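Local atomic coordinates of type II secretion chaperone CpaB (Acinetobacter nosocomialis M2, PDB entry 6O38), a protein that acts as a chaperone for the type II secreted metalloprotease CpaA, with which it forms a chaperone-substrate complex. Residues G[95-100]-G[116-121]. Residues are numbered along the deposited sequence; the frame is centred on the assembly and turned at random.
Sequences INRTGK and GRFDQG
Thr98 and Asp119 meet where the hairpin of strands 95-106 and 111-118 runs out of paired backbone. Thr98 OG1 gives its proton to Asp119 OD2 over 2.6 Å, on the anti lone pair, turned away from the other carboxylate oxygen. The threonine hydroxyl sits between its own backbone N and carbonyl carbon (chi1 58°), which brings it to the aspartate. Asp119 OD1 lies against the aliphatic part of Lys100, 3.3 Å from Lys100 CG; Lys100 NZ, 4.8 Å from Asp119 OD1, makes no direct ion pair but should still favour the carboxylate's negative charge.

In the backbone, Lys100 and Arg117 form an antiparallel hydrogen-bonded pair, Lys100 N reaching Arg117 O at 3.0 Å and Arg117 N reaching Lys100 O at 3.2 Å. Beyond it Gly99 faces Phe118 in a non-hydrogen-bonded pair; Gly99 puts no side chain on the face where the Phe118 ring lies. Past this last bridge, Asp119 N makes a single weak bond (3.3 Å) to Thr98 O.

On that face Arg97 CG packs 3.7 Å from Phe118 CD1, the side chains crossing at about a right angle. The large apolar ring also meets Phe128, Ile143 and Thr145. Beside Arg97, Asn96 N is hydrogen-bonded to Glu70 of the CpaA chain, placing this end of strand 95-106 at the protease. Asp119 thus ties the start of the loop to strand 95-106, while Arg97 combines methylenes on the ring with a salt bridge to Glu146.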
ATOM      1  N   ILE G  95      -2.316  10.596  -5.869  1.00 67.54           N
ATOM      2  CA  ILE G  95      -1.687  10.637  -4.553  1.00 67.48           C
ATOM      3  C   ILE G  95      -1.290  12.074  -4.253  1.00 68.16           C
ATOM      4  O   ILE G  95      -0.461  12.661  -4.961  1.00 67.46           O
ATOM      5  CB  ILE G  95      -0.471   9.703  -4.473  1.00 65.56           C
ATOM      6  CG1 ILE G  95      -0.862   8.289  -4.896  1.00 65.19           C
ATOM      7  CG2 ILE G  95       0.087   9.693  -3.061  1.00 65.17           C
ATOM      8  CD1 ILE G  95      -1.910   7.654  -4.009  1.00 66.22           C
ATOM      9  N   ASN G  96      -1.882  12.639  -3.202  1.00 65.21           N
ATOM     10  CA  ASN G  96      -1.552  13.990  -2.742  1.00 66.13           C
ATOM     11  C   ASN G  96      -1.777  14.007  -1.229  1.00 67.21           C
ATOM     12  O   ASN G  96      -2.895  14.223  -0.759  1.00 69.54           O
ATOM     13  CB  ASN G  96      -2.396  15.039  -3.453  1.00 67.98           C
ATOM     14  CG  ASN G  96      -2.060  16.448  -3.019  1.00 69.15           C
ATOM     15  OD1 ASN G  96      -0.916  16.753  -2.683  1.00 68.07           O
ATOM     16  ND2 ASN G  96      -3.061  17.318  -3.017  1.00 71.47           N
ATOM     17  N   ARG G  97      -0.701  13.777  -0.479  1.00 67.45           N
ATOM     18  CA  ARG G  97      -0.814  13.609   0.963  1.00 67.92           C
ATOM     19  C   ARG G  97       0.520  13.943   1.612  1.00 66.45           C
ATOM     20  O   ARG G  97       1.555  14.037   0.947  1.00 65.11           O
ATOM     21  CB  ARG G  97      -1.252  12.185   1.319  1.00 67.63           C
ATOM     22  CG  ARG G  97      -0.251  11.112   0.924  1.00 65.18           C
ATOM     23  CD  ARG G  97      -0.962   9.849   0.474  1.00 65.50           C
ATOM     24  NE  ARG G  97      -1.973   9.424   1.436  1.00 67.50           N
ATOM     25  CZ  ARG G  97      -2.922   8.532   1.176  1.00 68.46           C
ATOM     26  NH1 ARG G  97      -2.995   7.970  -0.024  1.00 67.60           N
ATOM     27  NH2 ARG G  97      -3.803   8.204   2.110  1.00 70.15           N
ATOM     28  N   THR G  98       0.480  14.117   2.929  1.00 67.59           N
ATOM     29  CA  THR G  98       1.651  14.435   3.731  1.00 66.96           C
ATOM     30  C   THR G  98       1.968  13.284   4.679  1.00 65.79           C
ATOM     31  O   THR G  98       1.165  12.369   4.884  1.00 65.62           O
ATOM     32  CB  THR G  98       1.437  15.731   4.523  1.00 69.49           C
ATOM     33  OG1 THR G  98       0.276  15.601   5.354  1.00 71.05           O
ATOM     34  CG2 THR G  98       1.250  16.908   3.581  1.00 70.73           C
ATOM     35  N   GLY G  99       3.162  13.346   5.262  1.00 66.22           N
ATOM     36  CA  GLY G  99       3.609  12.334   6.200  1.00 65.73           C
ATOM     37  C   GLY G  99       4.692  12.895   7.092  1.00 67.79           C
ATOM     38  O   GLY G  99       5.201  13.996   6.871  1.00 68.72           O
ATOM     39  N   LYS G 100       5.042  12.119   8.114  1.00 65.86           N
ATOM     40  CA  LYS G 100       6.020  12.538   9.107  1.00 67.23           C
ATOM     41  C   LYS G 100       7.113  11.489   9.234  1.00 66.13           C
ATOM     42  O   LYS G 100       6.831  10.288   9.266  1.00 64.49           O
ATOM     43  CB  LYS G 100       5.360  12.773  10.472  1.00 68.48           C
ATOM     44  CG  LYS G 100       4.090  13.600  10.397  1.00 69.65           C
ATOM     45  CD  LYS G 100       3.979  14.573  11.554  1.00 71.93           C
ATOM     46  CE  LYS G 100       2.820  15.533  11.339  1.00 73.42           C
ATOM     47  NZ  LYS G 100       2.793  16.621  12.354  1.00 75.71           N
ATOM     48  N   GLY G 116       8.765   6.796   7.333  1.00 61.03           N
ATOM     49  CA  GLY G 116       7.708   7.662   7.816  1.00 60.90           C
ATOM     50  C   GLY G 116       6.342   7.048   7.604  1.00 60.50           C
ATOM     51  O   GLY G 116       6.177   6.077   6.862  1.00 59.97           O
ATOM     52  N   ARG G 117       5.353   7.631   8.278  1.00 60.19           N
ATOM     53  CA  ARG G 117       3.962   7.222   8.157  1.00 60.58           C
ATOM     54  C   ARG G 117       3.104   8.402   7.723  1.00 60.19           C
ATOM     55  O   ARG G 117       3.425   9.562   7.998  1.00 60.32           O
ATOM     56  CB  ARG G 117       3.424   6.637   9.468  1.00 62.37           C
ATOM     57  CG  ARG G 117       4.159   5.398   9.941  1.00 62.05           C
ATOM     58  CD  ARG G 117       3.296   4.584  10.891  1.00 63.60           C
ATOM     59  NE  ARG G 117       3.891   3.284  11.192  1.00 63.25           N
ATOM     60  CZ  ARG G 117       3.637   2.176  10.504  1.00 62.61           C
ATOM     61  NH1 ARG G 117       2.799   2.210   9.477  1.00 62.20           N
ATOM     62  NH2 ARG G 117       4.217   1.032  10.841  1.00 62.52           N
ATOM     63  N   PHE G 118       2.001   8.092   7.048  1.00 63.53           N
ATOM     64  CA  PHE G 118       1.117   9.117   6.515  1.00 62.58           C
ATOM     65  C   PHE G 118       0.138   9.595   7.581  1.00 63.74           C
ATOM     66  O   PHE G 118      -0.240   8.849   8.488  1.00 65.63           O
ATOM     67  CB  PHE G 118       0.368   8.587   5.294  1.00 61.25           C
ATOM     68  CG  PHE G 118       1.265   8.265   4.135  1.00 60.77           C
ATOM     69  CD1 PHE G 118       1.803   9.279   3.361  1.00 60.61           C
ATOM     70  CD2 PHE G 118       1.580   6.952   3.823  1.00 60.97           C
ATOM     71  CE1 PHE G 118       2.635   8.991   2.297  1.00 60.93           C
ATOM     72  CE2 PHE G 118       2.412   6.657   2.758  1.00 60.90           C
ATOM     73  CZ  PHE G 118       2.939   7.680   1.994  1.00 60.93           C
ATOM     74  N   ASP G 119      -0.264  10.864   7.463  1.00 66.89           N
ATOM     75  CA  ASP G 119      -1.114  11.483   8.476  1.00 68.37           C
ATOM     76  C   ASP G 119      -2.557  10.990   8.441  1.00 70.56           C
ATOM     77  O   ASP G 119      -3.187  10.887   9.497  1.00 71.54           O
ATOM     78  CB  ASP G 119      -1.084  13.004   8.323  1.00 69.67           C
ATOM     79  CG  ASP G 119       0.310  13.575   8.447  1.00 69.01           C
ATOM     80  OD1 ASP G 119       0.988  13.278   9.453  1.00 68.31           O
ATOM     81  OD2 ASP G 119       0.726  14.320   7.536  1.00 69.66           O
ATOM     82  N   GLN G 120      -3.108  10.693   7.263  1.00 68.93           N
ATOM     83  CA  GLN G 120      -4.517  10.317   7.172  1.00 71.76           C
ATOM     84  C   GLN G 120      -4.769   8.955   6.536  1.00 71.01           C
ATOM     85  O   GLN G 120      -5.918   8.668   6.170  1.00 73.03           O
ATOM     86  CB  GLN G 120      -5.310  11.379   6.401  1.00 73.85           C
ATOM     87  CG  GLN G 120      -5.404  12.731   7.092  1.00 74.62           C
ATOM     88  CD  GLN G 120      -6.102  12.661   8.439  1.00 74.31           C
ATOM     89  OE1 GLN G 120      -7.044  11.894   8.630  1.00 75.28           O
ATOM     90  NE2 GLN G 120      -5.634  13.470   9.385  1.00 73.32           N
ATOM     91  N   GLY G 121      -3.761   8.103   6.408  1.00 67.39           N
ATOM     92  CA  GLY G 121      -3.964   6.762   5.893  1.00 64.78           C
ATOM     93  C   GLY G 121      -4.467   5.806   6.954  1.00 64.69           C
ATOM     94  O   GLY G 121      -5.158   6.197   7.902  1.00 67.99           O
TER